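Local coordinates for uncharacterized protein (Bacteroides fragilis, PDB 4FR9), which is of unknown function but has a fold resembling beta-lactamase-inhibitor protein (BLIP) and belongs to a PepSY-like family, at residues Ser69-Asn72 with Val77-Ala80; Val94-Tyr99 with Pro103-Val108; Val109-Glu112 with Asp118-Phe121. All blocks are in the same frame, centred on the assembly; numbering follows the deposited sequence.

Contact 1 (Ser69-Asn72 with Val77-Ala80)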
# COMPACT_ATOMS: atom_id res chain seq x y z
N SER A 69 4.36 12.37 3.17
CA SER A 69 4.18 12.99 4.49
C SER A 69 2.71 12.99 4.81
O SER A 69 1.87 12.78 3.93
CB SER A 69 4.78 14.39 4.56
OG SER A 69 3.87 15.44 4.32
N ILE A 70 2.40 13.29 6.07
CA ILE A 70 1.00 13.45 6.47
C ILE A 70 0.29 14.55 5.70
O ILE A 70 -0.94 14.53 5.62
CB ILE A 70 0.81 13.56 7.99
CG1 ILE A 70 1.46 14.83 8.56
CG2 ILE A 70 1.24 12.25 8.69
CD1 ILE A 70 1.15 15.03 10.04
N ASN A 71 1.02 15.54 5.16
CA ASN A 71 0.36 16.56 4.40
C ASN A 71 -0.20 16.08 3.08
O ASN A 71 -0.92 16.79 2.43
CB ASN A 71 1.30 17.74 4.14
CG ASN A 71 1.54 18.56 5.36
OD1 ASN A 71 0.90 18.37 6.41
ND2 ASN A 71 2.39 19.57 5.19
N ASN A 72 0.12 14.85 2.68
CA ASN A 72 -0.48 14.26 1.50
C ASN A 72 -1.76 13.49 1.79
O ASN A 72 -2.36 12.95 0.88
CB ASN A 72 0.52 13.35 0.79
CG ASN A 72 1.72 14.11 0.29
OD1 ASN A 72 2.85 13.68 0.52
ND2 ASN A 72 1.48 15.23 -0.37
N VAL A 77 -8.59 12.73 6.98
CA VAL A 77 -7.61 11.79 7.51
C VAL A 77 -6.52 12.54 8.27
O VAL A 77 -6.13 12.14 9.36
CB VAL A 77 -7.04 10.88 6.44
CG1 VAL A 77 -6.02 9.90 7.03
CG2 VAL A 77 -8.17 10.11 5.76
N LEU A 78 -6.01 13.63 7.68
CA LEU A 78 -5.03 14.45 8.40
C LEU A 78 -5.62 14.93 9.73
O LEU A 78 -4.96 14.86 10.76
CB LEU A 78 -4.60 15.63 7.53
CG LEU A 78 -3.60 16.59 8.23
CD1 LEU A 78 -2.32 15.90 8.61
CD2 LEU A 78 -3.38 17.83 7.32
N THR A 79 -6.86 15.41 9.70
CA THR A 79 -7.53 15.87 10.91
C THR A 79 -7.61 14.74 11.93
O THR A 79 -7.26 14.95 13.09
CB THR A 79 -8.93 16.43 10.59
OG1 THR A 79 -8.82 17.58 9.76
CG2 THR A 79 -9.71 16.77 11.86
N ALA A 80 -8.04 13.57 11.50
CA ALA A 80 -8.16 12.44 12.42
C ALA A 80 -6.81 12.09 13.05
O ALA A 80 -6.71 11.80 14.24
CB ALA A 80 -8.74 11.23 11.70

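Contact 2 (Val94-Tyr99 with Pro103-Val108)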
# COMPACT_ATOMS: atom_id res chain seq x y z
N VAL A 94 4.00 7.07 5.38
CA VAL A 94 2.60 7.31 5.04
C VAL A 94 2.33 6.67 3.69
O VAL A 94 3.03 6.97 2.73
CB VAL A 94 2.28 8.81 4.97
CG1 VAL A 94 0.80 8.99 4.75
CG2 VAL A 94 2.73 9.54 6.25
N VAL A 95 1.34 5.79 3.62
CA VAL A 95 0.99 5.11 2.37
C VAL A 95 -0.52 5.05 2.23
O VAL A 95 -1.26 5.20 3.21
CB VAL A 95 1.62 3.70 2.23
CG1 VAL A 95 3.15 3.74 2.42
CG2 VAL A 95 1.00 2.72 3.20
N ILE A 96 -0.96 4.75 1.02
CA ILE A 96 -2.34 4.40 0.71
C ILE A 96 -2.40 2.94 0.28
O ILE A 96 -1.55 2.50 -0.50
CB ILE A 96 -2.93 5.16 -0.48
CG1 ILE A 96 -2.51 6.62 -0.45
CG2 ILE A 96 -4.49 5.05 -0.44
CD1 ILE A 96 -3.08 7.44 -1.60
N LEU A 97 -3.36 2.18 0.80
CA LEU A 97 -3.68 0.84 0.36
C LEU A 97 -5.05 0.85 -0.26
O LEU A 97 -6.00 1.33 0.34
CB LEU A 97 -3.61 -0.15 1.51
CG LEU A 97 -2.27 -0.24 2.24
CD1 LEU A 97 -2.35 -1.13 3.48
CD2 LEU A 97 -1.14 -0.68 1.32
N GLU A 98 -5.14 0.35 -1.50
CA GLU A 98 -6.39 0.25 -2.20
C GLU A 98 -6.66 -1.19 -2.58
O GLU A 98 -5.74 -1.92 -2.91
CB GLU A 98 -6.36 1.12 -3.45
CG GLU A 98 -6.32 2.61 -3.16
CD GLU A 98 -6.16 3.42 -4.40
OE1 GLU A 98 -5.03 3.48 -4.91
OE2 GLU A 98 -7.19 3.97 -4.87
N TYR A 99 -7.93 -1.58 -2.52
CA TYR A 99 -8.37 -2.95 -2.67
C TYR A 99 -9.62 -3.02 -3.53
O TYR A 99 -10.38 -2.05 -3.63
CB TYR A 99 -8.75 -3.50 -1.32
CG TYR A 99 -7.70 -3.41 -0.25
CD1 TYR A 99 -7.63 -2.30 0.58
CD2 TYR A 99 -6.80 -4.43 -0.03
CE1 TYR A 99 -6.70 -2.23 1.58
CE2 TYR A 99 -5.87 -4.35 0.97
CZ TYR A 99 -5.84 -3.27 1.81
OH TYR A 99 -4.96 -3.22 2.86
N PRO A 103 -13.41 -2.12 3.12
CA PRO A 103 -13.19 -0.71 2.70
C PRO A 103 -12.12 -0.63 1.63
O PRO A 103 -11.04 -1.25 1.77
CB PRO A 103 -12.68 -0.01 3.97
CG PRO A 103 -12.74 -1.00 5.06
CD PRO A 103 -12.98 -2.37 4.50
N SER A 104 -12.42 0.08 0.57
CA SER A 104 -11.57 0.02 -0.58
C SER A 104 -10.34 0.88 -0.59
O SER A 104 -9.46 0.68 -1.41
CB SER A 104 -12.35 0.23 -1.84
OG SER A 104 -13.10 1.39 -1.76
N THR A 105 -10.27 1.80 0.36
CA THR A 105 -9.11 2.62 0.57
C THR A 105 -8.79 2.64 2.06
O THR A 105 -9.69 2.88 2.88
CB THR A 105 -9.34 4.04 0.07
OG1 THR A 105 -9.71 4.01 -1.30
CG2 THR A 105 -8.11 4.91 0.19
N GLU A 106 -7.53 2.45 2.41
CA GLU A 106 -6.99 2.61 3.79
C GLU A 106 -5.80 3.55 3.66
O GLU A 106 -4.94 3.32 2.81
CB GLU A 106 -6.44 1.30 4.39
CG GLU A 106 -7.51 0.23 4.73
CD GLU A 106 -6.96 -1.17 4.91
OE1 GLU A 106 -5.78 -1.42 4.64
OE2 GLU A 106 -7.79 -2.02 5.32
N PHE A 107 -5.69 4.54 4.52
CA PHE A 107 -4.48 5.37 4.64
C PHE A 107 -3.73 4.88 5.86
O PHE A 107 -4.31 4.82 6.95
CB PHE A 107 -4.87 6.83 4.80
CG PHE A 107 -5.48 7.39 3.59
CD1 PHE A 107 -4.67 7.94 2.57
CD2 PHE A 107 -6.83 7.37 3.39
CE1 PHE A 107 -5.22 8.42 1.42
CE2 PHE A 107 -7.40 7.87 2.20
CZ PHE A 107 -6.58 8.40 1.24
N VAL A 108 -2.45 4.57 5.71
CA VAL A 108 -1.67 3.98 6.77
C VAL A 108 -0.56 4.94 7.16
O VAL A 108 0.30 5.26 6.34
CB VAL A 108 -1.10 2.61 6.40
CG1 VAL A 108 -0.44 2.00 7.61
CG2 VAL A 108 -2.18 1.68 5.84
O HOH W 1 -9.72 2.94 -3.90
O HOH W 2 -8.69 6.19 -3.09

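Contact 3 (Val109-Glu112 with Asp118-Phe121)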
# COMPACT_ATOMS: atom_id res chain seq x y z
N VAL A 109 -0.61 5.37 8.40
CA VAL A 109 0.41 6.23 8.98
C VAL A 109 1.22 5.39 9.97
O VAL A 109 0.65 4.86 10.92
CB VAL A 109 -0.19 7.46 9.69
CG1 VAL A 109 0.92 8.39 10.23
CG2 VAL A 109 -1.09 8.22 8.76
N THR A 110 2.52 5.23 9.72
CA THR A 110 3.40 4.50 10.62
C THR A 110 4.04 5.48 11.56
O THR A 110 4.68 6.43 11.12
CB THR A 110 4.50 3.75 9.86
OG1 THR A 110 3.92 2.95 8.83
CG2 THR A 110 5.35 2.94 10.80
N VAL A 111 3.85 5.27 12.86
CA VAL A 111 4.33 6.14 13.91
C VAL A 111 5.20 5.35 14.89
O VAL A 111 5.02 4.15 15.07
CB VAL A 111 3.19 6.85 14.67
CG1 VAL A 111 2.57 7.95 13.84
CG2 VAL A 111 2.17 5.87 15.18
N GLU A 112 6.11 6.05 15.53
CA GLU A 112 6.96 5.40 16.52
C GLU A 112 7.16 6.24 17.77
O GLU A 112 7.25 7.47 17.72
CB GLU A 112 8.30 5.00 15.89
CG GLU A 112 9.20 6.20 15.57
CD GLU A 112 10.50 5.85 14.85
OE1 GLU A 112 10.72 4.66 14.52
OE2 GLU A 112 11.31 6.78 14.59
N ASP A 118 1.31 0.88 13.02
CA ASP A 118 0.65 1.28 11.77
C ASP A 118 -0.79 1.62 12.07
O ASP A 118 -1.55 0.78 12.56
CB ASP A 118 0.66 0.12 10.75
CG ASP A 118 1.95 0.02 9.96
OD1 ASP A 118 2.80 0.91 10.05
OD2 ASP A 118 2.08 -1.00 9.21
N LEU A 119 -1.16 2.85 11.80
CA LEU A 119 -2.51 3.37 12.00
C LEU A 119 -3.20 3.36 10.66
O LEU A 119 -2.77 4.00 9.72
CB LEU A 119 -2.44 4.80 12.53
CG LEU A 119 -1.64 5.04 13.79
CD1 LEU A 119 -1.56 6.54 14.08
CD2 LEU A 119 -2.25 4.27 14.96
N TYR A 120 -4.30 2.61 10.58
CA TYR A 120 -5.08 2.46 9.35
C TYR A 120 -6.33 3.32 9.48
O TYR A 120 -7.15 3.07 10.36
CB TYR A 120 -5.52 1.03 9.10
CG TYR A 120 -4.44 0.03 8.78
CD1 TYR A 120 -3.48 -0.31 9.69
CD2 TYR A 120 -4.42 -0.60 7.53
CE1 TYR A 120 -2.48 -1.27 9.39
CE2 TYR A 120 -3.45 -1.55 7.21
CZ TYR A 120 -2.48 -1.84 8.12
OH TYR A 120 -1.51 -2.79 7.81
N PHE A 121 -6.48 4.29 8.59
CA PHE A 121 -7.63 5.19 8.57
C PHE A 121 -8.48 4.97 7.32
O PHE A 121 -7.96 4.80 6.23
CB PHE A 121 -7.18 6.64 8.58
CG PHE A 121 -6.51 7.08 9.83
CD1 PHE A 121 -7.24 7.55 10.90
CD2 PHE A 121 -5.13 7.07 9.92
CE1 PHE A 121 -6.63 7.97 12.06
CE2 PHE A 121 -4.51 7.52 11.08
CZ PHE A 121 -5.24 7.96 12.14

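Contact 1 (Ser69-Asn72 with Val77-Ala80)
Ile70 and Leu78 make the apolar part of this contact, with their side chains crossing at about a right angle. One methyl of Leu78 does most of the touching: CD1 lies 3.9 Å from Ile70 CD1 and is equally near Ile70 CG1. The chi1 of Ile70, 64°, sets CG1 between its own backbone N and carbonyl carbon, which turns the ethyl branch to the leucine. The other branch, CG2, approaches Val109. The Ile70 side chain also packs on Val91 and Val94 of strand 90-98.

A methyl also meets a polar atom here, since Leu78 CD1 stands 3.6 Å from Ile70 O. On the outer side Asn71 OD1 comes within 4.4 Å of Leu78 CD2, a loose contact. The arrangement is a short connection between strand and helix: a 3-10 turn after strand 60-67 packs against the first half of helix 75-83.

No hydrogen bond joins the two segments. Within 69-72, Ser69 OG accepts from Asn71 N at 3.0 Å, which makes an ST turn. Ser69 O accepts from Asn72 N at 3.0 Å. Asn72 OD1 reaches back to Asn68 N, and in the helix Thr79 OG1 bonds Pro75 O.

Contact 2 (Val94-Tyr99 with Pro103-Val108)
Tyr99 and Glu106 meet near the turn of an antiparallel beta hairpin, formed by strands 90-98 and 105-112 in the middle of the sheet. Tyr99 OH donates to Glu106 OE1 at 2.7 Å. The carboxylate lies at the edge of the ring, with the two planes 71° apart. The hydroxyl reaches OE1 from above the carboxylate plane, 44° out of it.

Leu97 and Val108 lie on the same face of the sheet. Leu97 CD1 touches Val108 CG2 at 3.7 Å and also passes close to Glu106 OE1. The chi1 of Val95, -54°, puts its CG2 between the backbone N and the carbonyl carbon, and this brings that methyl against Val108 CB. The opposite face carries Ile96, Phe107, Glu98 and Thr105. Ile96 CG2 lies over one face of the Phe107 ring and meets Thr105 CG2 at 3.7 Å. Ile96 CG1 sits 3.8 Å from Phe107 CE1. At the polar end of this face, two waters each bridge Glu98 OE2 and Thr105 OG1.

The backbone sets this register. Val95 pairs with Val108 and Leu97 with Glu106, each through two hydrogen bonds; Ile96-Phe107 and Glu98-Thr105 are the non-hydrogen-bonded pairs between and beyond them. CA-H...O contacts add to the pairing.

Further out, Arg143 forms a salt bridge with Glu106 OE2 and a cation-pi contact with the Tyr99 ring. In the conformer described, both carboxylate oxygens have a partner, which would be consistent with a charged group. Ser104 OG turns to Glu102. Past the last bridge, Tyr99 N still donates to Ser104 O at 2.9 Å.

Contact 3 (Val109-Glu112 with Asp118-Phe121)
The Phe121 ring meets Val109 obliquely, through CE2 and the valine CG2 at 4.2 Å. Val77 and Ala80 of helix 75-83 also pack on this phenylalanine. The second flat group is the Asp118 carboxylate. Thr110 OG1 donates to its OD1 at 2.6 Å, arriving on the syn side but 33° out of the carboxylate plane. The two side chains run side by side and point the same way. The chi1 of Thr110, -52°, places OG1 anti to the carbonyl carbon, and this turns the hydroxyl to the aspartate. Asp118 is buried, so this short bond gives one of its oxygens a partner within the sheet. Val133 and His140 pack against the same side chain.

The two segments belong to the beta hairpin of strands 105-112 and 118-121, which follow each other in the chain and are neighbours in the antiparallel sheet. Between these segments, Val109 and Leu119 are the hydrogen-bonded pair. Leu119 N donates to Val109 O at 2.8 Å, and Val109 N donates to Leu119 O at 2.9 Å. Thr110 and Asp118 are the adjoining non-hydrogen-bonded pair. The two short segments run 148° apart, well short of exactly antiparallel.

On the face opposite Thr110 and Asp118, Val111 and Leu119 cross at about a right angle. Val111 CG2 touches Leu119 CD1 at 3.9 Å. Phe81 of helix 75-83 packs on both residues. Leu119 CB also lies 3.5 Å from Val109 O.

In the fold
Contacts 2 and 3 share strand 105-112 and pair it with its neighbours on either side; contact 3 is buried and contact 2 partly buried. Contact 1 is a surface contact and the smallest of the three. It joins a turn to a helix through packing, mostly apolar, with no hydrogen bond across it, whereas both hairpins combine backbone pairing with a side-chain hydrogen bond to a carboxylate. Contact 2 also has water and an arginine near its polar end. The helix covers the sheet face that carries Phe107 and Phe121: Val77 packs on both rings, so contact 1 lies against both hairpins. A probable backbone hydrogen bond from Phe121 N to Phe107 O links contacts 2 and 3.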